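Local coordinates for protein putative cytochrome P450 YjiB (Bacillus subtilis subsp. subtilis, PDB 4RM4) that probably acts as a haem-dependent cytochrome P450 monooxygenase, using the iron of its bound protoporphyrin IX to insert an oxygen atom from molecular oxygen into substrates, at residues A[51-56]-A[315-320]; A[276-281]-A[332-337]. All blocks are in the same frame, centred on the assembly; numbering follows the deposited sequence.

Interaction 1. Residues A[51-56]-A[315-320]; sequences FLYDDV and ASANRD
D320 reaches across to the start of helix 53-61 and receives the backbone N-H of Y53 on OD2, with Y53 N 2.8 Å from that oxygen and the bond fairly straight at 159°. The oxygen offers its anti lone pair, on the side away from OD1. A water accepting from D54 N gives a proton to the same OD2, so one carboxylate serves two amides of the first helical turn, one directly and one through water. L52, at the N-cap position, has an aliphatic side chain that cannot do this; an aspartate from a distant part of the chain supplies the acceptor, and its charge probably interacts favourably with the helix dipole. The L52 side chain passes D320 at a slant, CD2 coming 3.6 Å from D320 OD2.

A317 sits where the backbones come closest. Its CB lies 3.7 Å from Y53 CA and 3.9 Å from V56 CB, a fit that suits alanine and would crowd a longer side chain. Y53 holds its CG anti to the backbone N (chi1 -177°), which brings the ring past A317 edge-on: CD1 lies 3.4 Å from A317 O, near the ring plane. The far hydroxyl is hydrogen-bonded to P338 O.

At the other end, S316 OG donates to F51 O at 2.7 Å, meeting the carbonyl at 127° and slightly off its plane. The small hydroxyl also lies at the edge of the F51 ring, where F51 CD1 is 3.8 Å from S316 OG. S316 OG has a second partner in R34.

The contact joins the turn between strand 47-50 and helix 53-61 to the short helix 314-317, which follows the neighbouring parallel strand 309-312 of the mixed sheet. Helix 27-36 packs beside them, with W29, M33 and R34 against F51.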
ATOM      1  N   PHE A  51      15.854  -6.137  10.691  1.00 14.60           N
ATOM      2  CA  PHE A  51      16.178  -5.978   9.271  1.00 15.65           C
ATOM      3  C   PHE A  51      16.301  -7.262   8.434  1.00 16.18           C
ATOM      4  O   PHE A  51      16.261  -7.192   7.206  1.00 14.29           O
ATOM      5  CB  PHE A  51      17.477  -5.166   9.110  1.00 18.38           C
ATOM      6  CG  PHE A  51      17.362  -3.733   9.574  1.00 14.27           C
ATOM      7  CD1 PHE A  51      16.919  -2.749   8.712  1.00 17.71           C
ATOM      8  CD2 PHE A  51      17.703  -3.379  10.876  1.00 16.68           C
ATOM      9  CE1 PHE A  51      16.801  -1.418   9.147  1.00 18.34           C
ATOM     10  CE2 PHE A  51      17.587  -2.060  11.315  1.00 18.84           C
ATOM     11  CZ  PHE A  51      17.135  -1.081  10.444  1.00 22.02           C
ATOM     12  N   LEU A  52      16.475  -8.417   9.078  1.00 14.18           N
ATOM     13  CA  LEU A  52      16.652  -9.671   8.337  1.00 16.58           C
ATOM     14  C   LEU A  52      15.318 -10.322   7.998  1.00 15.47           C
ATOM     15  O   LEU A  52      14.374 -10.260   8.778  1.00 17.53           O
ATOM     16  CB  LEU A  52      17.509 -10.672   9.127  1.00 18.19           C
ATOM     17  CG  LEU A  52      18.991 -10.376   9.382  1.00 16.92           C
ATOM     18  CD1 LEU A  52      19.616 -11.460  10.241  1.00 24.26           C
ATOM     19  CD2 LEU A  52      19.757 -10.245   8.068  1.00 17.81           C
ATOM     20  N   TYR A  53      15.249 -10.960   6.839  1.00 17.01           N
ATOM     21  CA  TYR A  53      14.000 -11.603   6.412  1.00 18.05           C
ATOM     22  C   TYR A  53      13.354 -12.534   7.467  1.00 16.69           C
ATOM     23  O   TYR A  53      12.174 -12.403   7.779  1.00 15.90           O
ATOM     24  CB  TYR A  53      14.219 -12.348   5.093  1.00 14.77           C
ATOM     25  CG  TYR A  53      12.973 -12.983   4.522  1.00 21.45           C
ATOM     26  CD1 TYR A  53      12.205 -12.330   3.556  1.00 14.19           C
ATOM     27  CD2 TYR A  53      12.565 -14.238   4.950  1.00 21.22           C
ATOM     28  CE1 TYR A  53      11.054 -12.929   3.033  1.00 17.30           C
ATOM     29  CE2 TYR A  53      11.432 -14.828   4.454  1.00 21.90           C
ATOM     30  CZ  TYR A  53      10.679 -14.178   3.497  1.00 20.33           C
ATOM     31  OH  TYR A  53       9.555 -14.808   3.009  1.00 20.04           O
ATOM     32  N   ASP A  54      14.099 -13.495   8.007  1.00 18.46           N
ATOM     33  CA  ASP A  54      13.485 -14.395   8.988  1.00 20.06           C
ATOM     34  C   ASP A  54      12.974 -13.657  10.234  1.00 19.70           C
ATOM     35  O   ASP A  54      11.896 -13.955  10.759  1.00 19.72           O
ATOM     36  CB  ASP A  54      14.449 -15.529   9.379  1.00 22.50           C
ATOM     37  CG  ASP A  54      14.747 -16.469   8.220  1.00 36.34           C
ATOM     38  OD1 ASP A  54      13.987 -16.460   7.227  1.00 35.77           O
ATOM     39  OD2 ASP A  54      15.738 -17.223   8.307  1.00 47.35           O
ATOM     40  N   ASP A  55      13.746 -12.683  10.710  1.00 18.99           N
ATOM     41  CA  ASP A  55      13.350 -11.921  11.883  1.00 17.27           C
ATOM     42  C   ASP A  55      12.119 -11.061  11.593  1.00 17.65           C
ATOM     43  O   ASP A  55      11.145 -11.071  12.360  1.00 18.85           O
ATOM     44  CB  ASP A  55      14.513 -11.062  12.377  1.00 19.43           C
ATOM     45  CG  ASP A  55      15.692 -11.897  12.840  1.00 20.55           C
ATOM     46  OD1 ASP A  55      15.464 -13.080  13.150  1.00 24.77           O
ATOM     47  OD2 ASP A  55      16.827 -11.372  12.900  1.00 21.43           O
ATOM     48  N   VAL A  56      12.166 -10.330  10.488  1.00 14.61           N
ATOM     49  CA  VAL A  56      11.028  -9.509  10.080  1.00 14.63           C
ATOM     50  C   VAL A  56       9.761 -10.350   9.929  1.00 16.88           C
ATOM     51  O   VAL A  56       8.697  -9.977  10.413  1.00 15.94           O
ATOM     52  CB  VAL A  56      11.296  -8.762   8.753  1.00 16.07           C
ATOM     53  CG1 VAL A  56       9.982  -8.187   8.201  1.00 16.13           C
ATOM     54  CG2 VAL A  56      12.317  -7.657   8.957  1.00 16.86           C
ATOM     55  N   ALA A 315      10.884  -3.782   3.805  1.00 14.24           N
ATOM     56  CA  ALA A 315      11.679  -3.348   2.659  1.00 15.18           C
ATOM     57  C   ALA A 315      13.066  -3.962   2.696  1.00 17.01           C
ATOM     58  O   ALA A 315      13.605  -4.317   1.652  1.00 17.66           O
ATOM     59  CB  ALA A 315      11.769  -1.839   2.575  1.00 18.27           C
ATOM     60  N   SER A 316      13.636  -4.081   3.895  1.00 15.69           N
ATOM     61  CA  SER A 316      14.953  -4.704   4.062  1.00 17.04           C
ATOM     62  C   SER A 316      14.871  -6.223   3.896  1.00 17.55           C
ATOM     63  O   SER A 316      15.733  -6.839   3.251  1.00 14.94           O
ATOM     64  CB  SER A 316      15.545  -4.344   5.436  1.00 16.01           C
ATOM     65  OG  SER A 316      16.791  -5.007   5.672  1.00 15.57           O
ATOM     66  N   ALA A 317      13.845  -6.830   4.493  1.00 12.92           N
ATOM     67  CA  ALA A 317      13.612  -8.268   4.358  1.00 16.95           C
ATOM     68  C   ALA A 317      13.615  -8.710   2.897  1.00 18.61           C
ATOM     69  O   ALA A 317      14.167  -9.756   2.536  1.00 16.42           O
ATOM     70  CB  ALA A 317      12.296  -8.641   5.010  1.00 16.48           C
ATOM     71  N   ASN A 318      13.013  -7.882   2.064  1.00 13.92           N
ATOM     72  CA  ASN A 318      12.799  -8.187   0.664  1.00 16.39           C
ATOM     73  C   ASN A 318      14.104  -8.131  -0.149  1.00 16.32           C
ATOM     74  O   ASN A 318      14.128  -8.554  -1.308  1.00 17.93           O
ATOM     75  CB  ASN A 318      11.773  -7.206   0.075  1.00 16.08           C
ATOM     76  CG  ASN A 318      10.322  -7.575   0.402  1.00 18.51           C
ATOM     77  OD1 ASN A 318      10.036  -8.594   1.049  1.00 17.45           O
ATOM     78  ND2 ASN A 318       9.398  -6.730  -0.045  1.00 20.78           N
ATOM     79  N   ARG A 319      15.172  -7.612   0.464  1.00 14.69           N
ATOM     80  CA  ARG A 319      16.495  -7.525  -0.170  1.00 18.13           C
ATOM     81  C   ARG A 319      17.514  -8.460   0.477  1.00 18.15           C
ATOM     82  O   ARG A 319      18.709  -8.416   0.151  1.00 19.17           O
ATOM     83  CB  ARG A 319      17.053  -6.095  -0.084  1.00 21.58           C
ATOM     84  CG  ARG A 319      16.204  -4.999  -0.707  1.00 21.22           C
ATOM     85  CD  ARG A 319      16.100  -5.229  -2.194  1.00 16.96           C
ATOM     86  NE  ARG A 319      15.631  -4.076  -2.964  1.00 18.15           N
ATOM     87  CZ  ARG A 319      16.413  -3.232  -3.635  1.00 23.03           C
ATOM     88  NH1 ARG A 319      17.742  -3.371  -3.610  1.00 19.40           N
ATOM     89  NH2 ARG A 319      15.861  -2.245  -4.335  1.00 18.40           N
ATOM     90  N   ASP A 320      17.054  -9.274   1.418  1.00 18.76           N
ATOM     91  CA  ASP A 320      17.937 -10.093   2.235  1.00 20.11           C
ATOM     92  C   ASP A 320      18.536 -11.255   1.446  1.00 21.36           C
ATOM     93  O   ASP A 320      17.818 -12.120   0.955  1.00 18.57           O
ATOM     94  CB  ASP A 320      17.191 -10.598   3.468  1.00 17.91           C
ATOM     95  CG  ASP A 320      18.090 -11.334   4.433  1.00 24.35           C
ATOM     96  OD1 ASP A 320      19.260 -11.625   4.060  1.00 23.86           O
ATOM     97  OD2 ASP A 320      17.626 -11.627   5.556  1.00 17.97           O
TER
HETATM   98  O   HOH W   1      16.988 -13.842   7.075  1.00 19.54           O

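Interaction 2. Residues A[276-281]-A[332-337]; sequences VEEALR and IRRHPN
R281 and R334 both bind the carboxylate of E278, but from opposite faces of its plane. R281, one turn further along the same helix, comes side-on: its NE lies 2.9 Å from E278 OE1 and its NH1 2.9 Å from E278 OE2, both above the carboxylate plane. R334 approaches from the other face with its guanidinium nearly coplanar with the carboxylate, the planes 26° apart, and its NE forms a salt bridge with E278 OE2, on the syn side at 2.8 Å. Bends late in both arginine chains, at chi3, turn each NE to the glutamate.

The two arginines therefore lie against each other, each guanidinium over the rim of the other's face with the planes inclined by 52°. R281 NE and R334 NE, two donors, are only 3.3 Å apart, a closeness that the shared negative charge probably makes tolerable. N337 crosses E278 at about a right angle and gives ND2 to E278 OE1 at 2.9 Å, on the same face as R334. Its bond is bent, at 137°. The other end of the amide, OD1, faces the aliphatic part of R281, 3.5 Å from R281 CD, and is buried without a polar partner.

E278 and R281 form the ExxR motif of the P450 K helix, and R334 completes the Glu-Arg-Arg triad from the meander loop. An alanine in place of E278 would probably leave the two guanidiniums repelling each other without their common counter-charge and set N337 free to turn.

Further bonds fix the group: R281 NH2 reaches P327 O, R334 NH2 reaches M329 O, and D331 N adds to E278 OE2. With one buried acid facing two bases, E278 is likely to stay ionised, and the charges probably help hold the irregular loop against the helix.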
ATOM      1  N   VAL A 276       5.077  -7.559 -11.560  1.00 17.96           N
ATOM      2  CA  VAL A 276       4.472  -6.861 -10.431  1.00 17.07           C
ATOM      3  C   VAL A 276       4.977  -7.429  -9.094  1.00 16.18           C
ATOM      4  O   VAL A 276       5.304  -6.675  -8.176  1.00 13.91           O
ATOM      5  CB  VAL A 276       2.926  -6.868 -10.534  1.00 18.87           C
ATOM      6  CG1 VAL A 276       2.281  -6.498  -9.196  1.00 19.47           C
ATOM      7  CG2 VAL A 276       2.492  -5.910 -11.636  1.00 18.88           C
ATOM      8  N   GLU A 277       5.098  -8.751  -8.989  1.00 15.16           N
ATOM      9  CA  GLU A 277       5.611  -9.323  -7.754  1.00 17.45           C
ATOM     10  C   GLU A 277       7.040  -8.853  -7.520  1.00 14.63           C
ATOM     11  O   GLU A 277       7.419  -8.548  -6.397  1.00 16.02           O
ATOM     12  CB  GLU A 277       5.479 -10.851  -7.737  1.00 19.20           C
ATOM     13  CG  GLU A 277       4.010 -11.314  -7.850  1.00 13.45           C
ATOM     14  CD  GLU A 277       3.131 -10.747  -6.752  1.00 18.49           C
ATOM     15  OE1 GLU A 277       3.478 -10.922  -5.567  1.00 18.94           O
ATOM     16  OE2 GLU A 277       2.078 -10.148  -7.080  1.00 17.93           O
ATOM     17  N   GLU A 278       7.833  -8.760  -8.585  1.00 15.69           N
ATOM     18  CA  GLU A 278       9.216  -8.303  -8.405  1.00 14.55           C
ATOM     19  C   GLU A 278       9.277  -6.816  -8.017  1.00 14.22           C
ATOM     20  O   GLU A 278      10.155  -6.398  -7.259  1.00 15.24           O
ATOM     21  CB  GLU A 278      10.050  -8.587  -9.653  1.00 17.31           C
ATOM     22  CG  GLU A 278      11.521  -8.259  -9.532  1.00 18.43           C
ATOM     23  CD  GLU A 278      12.255  -9.098  -8.503  1.00 14.94           C
ATOM     24  OE1 GLU A 278      11.610  -9.619  -7.556  1.00 15.04           O
ATOM     25  OE2 GLU A 278      13.506  -9.224  -8.629  1.00 15.29           O
ATOM     26  N   ALA A 279       8.326  -6.021  -8.501  1.00 10.80           N
ATOM     27  CA  ALA A 279       8.283  -4.618  -8.104  1.00 15.09           C
ATOM     28  C   ALA A 279       7.915  -4.511  -6.621  1.00 15.57           C
ATOM     29  O   ALA A 279       8.460  -3.679  -5.888  1.00 15.92           O
ATOM     30  CB  ALA A 279       7.307  -3.836  -8.977  1.00 17.06           C
ATOM     31  N   LEU A 280       6.996  -5.360  -6.177  1.00 15.70           N
ATOM     32  CA  LEU A 280       6.656  -5.426  -4.751  1.00 13.92           C
ATOM     33  C   LEU A 280       7.871  -5.811  -3.924  1.00 16.68           C
ATOM     34  O   LEU A 280       8.113  -5.233  -2.869  1.00 15.06           O
ATOM     35  CB  LEU A 280       5.519  -6.415  -4.499  1.00 16.37           C
ATOM     36  CG  LEU A 280       4.145  -5.848  -4.914  1.00 14.73           C
ATOM     37  CD1 LEU A 280       3.178  -6.962  -5.284  1.00 13.81           C
ATOM     38  CD2 LEU A 280       3.567  -4.929  -3.850  1.00 16.95           C
ATOM     39  N   ARG A 281       8.631  -6.796  -4.395  1.00 16.24           N
ATOM     40  CA  ARG A 281       9.817  -7.201  -3.653  1.00 13.05           C
ATOM     41  C   ARG A 281      10.843  -6.080  -3.639  1.00 16.52           C
ATOM     42  O   ARG A 281      11.401  -5.734  -2.590  1.00 15.03           O
ATOM     43  CB  ARG A 281      10.471  -8.463  -4.240  1.00 15.38           C
ATOM     44  CG  ARG A 281      11.643  -8.913  -3.338  1.00 16.62           C
ATOM     45  CD  ARG A 281      12.579  -9.924  -4.008  1.00 14.12           C
ATOM     46  NE  ARG A 281      13.255  -9.378  -5.184  1.00 17.35           N
ATOM     47  CZ  ARG A 281      14.448  -8.783  -5.170  1.00 15.41           C
ATOM     48  NH1 ARG A 281      14.990  -8.353  -6.305  1.00 19.34           N
ATOM     49  NH2 ARG A 281      15.122  -8.650  -4.037  1.00 15.48           N
ATOM     50  N   ILE A 332      12.258  -9.597 -13.391  1.00 19.26           N
ATOM     51  CA  ILE A 332      10.820  -9.801 -13.566  1.00 20.10           C
ATOM     52  C   ILE A 332      10.415 -11.270 -13.670  1.00 22.96           C
ATOM     53  O   ILE A 332       9.223 -11.596 -13.613  1.00 19.56           O
ATOM     54  CB  ILE A 332      10.274  -9.072 -14.811  1.00 21.98           C
ATOM     55  CG1 ILE A 332      10.938  -9.621 -16.073  1.00 23.75           C
ATOM     56  CG2 ILE A 332      10.481  -7.565 -14.701  1.00 20.21           C
ATOM     57  CD1 ILE A 332      10.252  -9.179 -17.340  1.00 20.55           C
ATOM     58  N   ARG A 333      11.392 -12.155 -13.826  1.00 19.81           N
ATOM     59  CA  ARG A 333      11.106 -13.581 -13.905  1.00 19.28           C
ATOM     60  C   ARG A 333      11.345 -14.321 -12.586  1.00 22.42           C
ATOM     61  O   ARG A 333      11.175 -15.544 -12.506  1.00 24.95           O
ATOM     62  CB  ARG A 333      11.926 -14.227 -15.027  1.00 21.67           C
ATOM     63  CG  ARG A 333      11.550 -13.730 -16.402  1.00 21.08           C
ATOM     64  CD  ARG A 333      12.437 -14.338 -17.478  1.00 23.99           C
ATOM     65  NE  ARG A 333      12.219 -13.673 -18.762  1.00 24.20           N
ATOM     66  CZ  ARG A 333      12.782 -12.516 -19.096  1.00 26.25           C
ATOM     67  NH1 ARG A 333      13.589 -11.905 -18.237  1.00 20.05           N
ATOM     68  NH2 ARG A 333      12.520 -11.964 -20.277  1.00 21.55           N
ATOM     69  N   ARG A 334      11.737 -13.591 -11.551  1.00 20.71           N
ATOM     70  CA  ARG A 334      12.029 -14.230 -10.271  1.00 19.79           C
ATOM     71  C   ARG A 334      10.871 -15.108  -9.800  1.00 22.81           C
ATOM     72  O   ARG A 334       9.757 -14.625  -9.583  1.00 21.23           O
ATOM     73  CB  ARG A 334      12.383 -13.178  -9.224  1.00 17.64           C
ATOM     74  CG  ARG A 334      12.774 -13.737  -7.865  1.00 20.02           C
ATOM     75  CD  ARG A 334      13.050 -12.583  -6.910  1.00 21.11           C
ATOM     76  NE  ARG A 334      14.111 -11.715  -7.410  1.00 17.52           N
ATOM     77  CZ  ARG A 334      15.405 -11.938  -7.187  1.00 23.87           C
ATOM     78  NH1 ARG A 334      15.771 -13.004  -6.484  1.00 24.67           N
ATOM     79  NH2 ARG A 334      16.329 -11.101  -7.653  1.00 22.18           N
ATOM     80  N   HIS A 335      11.138 -16.404  -9.643  1.00 26.17           N
ATOM     81  CA  HIS A 335      10.114 -17.346  -9.198  1.00 34.57           C
ATOM     82  C   HIS A 335      10.733 -18.564  -8.510  1.00 30.90           C
ATOM     83  O   HIS A 335      11.639 -19.191  -9.061  1.00 30.22           O
ATOM     84  CB  HIS A 335       9.247 -17.793 -10.381  1.00 32.96           C
ATOM     85  CG  HIS A 335       7.877 -18.248  -9.981  1.00 35.52           C
ATOM     86  ND1 HIS A 335       7.429 -19.537 -10.174  1.00 38.71           N
ATOM     87  CD2 HIS A 335       6.858 -17.583  -9.384  1.00 39.56           C
ATOM     88  CE1 HIS A 335       6.194 -19.646  -9.717  1.00 40.69           C
ATOM     89  NE2 HIS A 335       5.823 -18.474  -9.235  1.00 41.53           N
ATOM     90  N   PRO A 336      10.258 -18.898  -7.295  1.00 31.97           N
ATOM     91  CA  PRO A 336       9.215 -18.195  -6.540  1.00 27.88           C
ATOM     92  C   PRO A 336       9.721 -16.869  -5.987  1.00 25.86           C
ATOM     93  O   PRO A 336      10.928 -16.605  -5.964  1.00 23.78           O
ATOM     94  CB  PRO A 336       8.919 -19.149  -5.381  1.00 31.80           C
ATOM     95  CG  PRO A 336      10.207 -19.867  -5.165  1.00 32.47           C
ATOM     96  CD  PRO A 336      10.808 -20.036  -6.537  1.00 35.62           C
ATOM     97  N   ASN A 337       8.784 -16.050  -5.538  1.00 24.97           N
ATOM     98  CA  ASN A 337       9.099 -14.719  -5.043  1.00 23.18           C
ATOM     99  C   ASN A 337       8.335 -14.419  -3.759  1.00 22.04           C
ATOM    100  O   ASN A 337       7.332 -13.713  -3.786  1.00 25.81           O
ATOM    101  CB  ASN A 337       8.752 -13.683  -6.114  1.00 20.39           C
ATOM    102  CG  ASN A 337       9.440 -12.349  -5.874  1.00 16.90           C
ATOM    103  OD1 ASN A 337       9.966 -12.100  -4.792  1.00 19.89           O
ATOM    104  ND2 ASN A 337       9.445 -11.498  -6.887  1.00 18.24           N
TER
HETATM  105  O   HOH W   2       4.817 -13.287  -4.705  1.00 24.97           O

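How the interactions relate
The two contacts meet at R281, whose NH2 makes a probable hydrogen bond to N318 O, so the triad arginine of interaction 2 also touches the turn that ends the 315-320 segment of interaction 1. Interaction 1 is the more thoroughly buried, and it joins two connections that leave neighbouring parallel strands of the mixed sheet, through small side chains, backbone bonds and one aspartate. Interaction 2 is only partly buried and fastens a loop without regular structure to helix 272-282, relying on one carboxylate shared by two arginines. Each contact has a side chain about 9 Å from the haem, V56 in one and E277 in the other, and helix 272-282 touches the haem itself through L280.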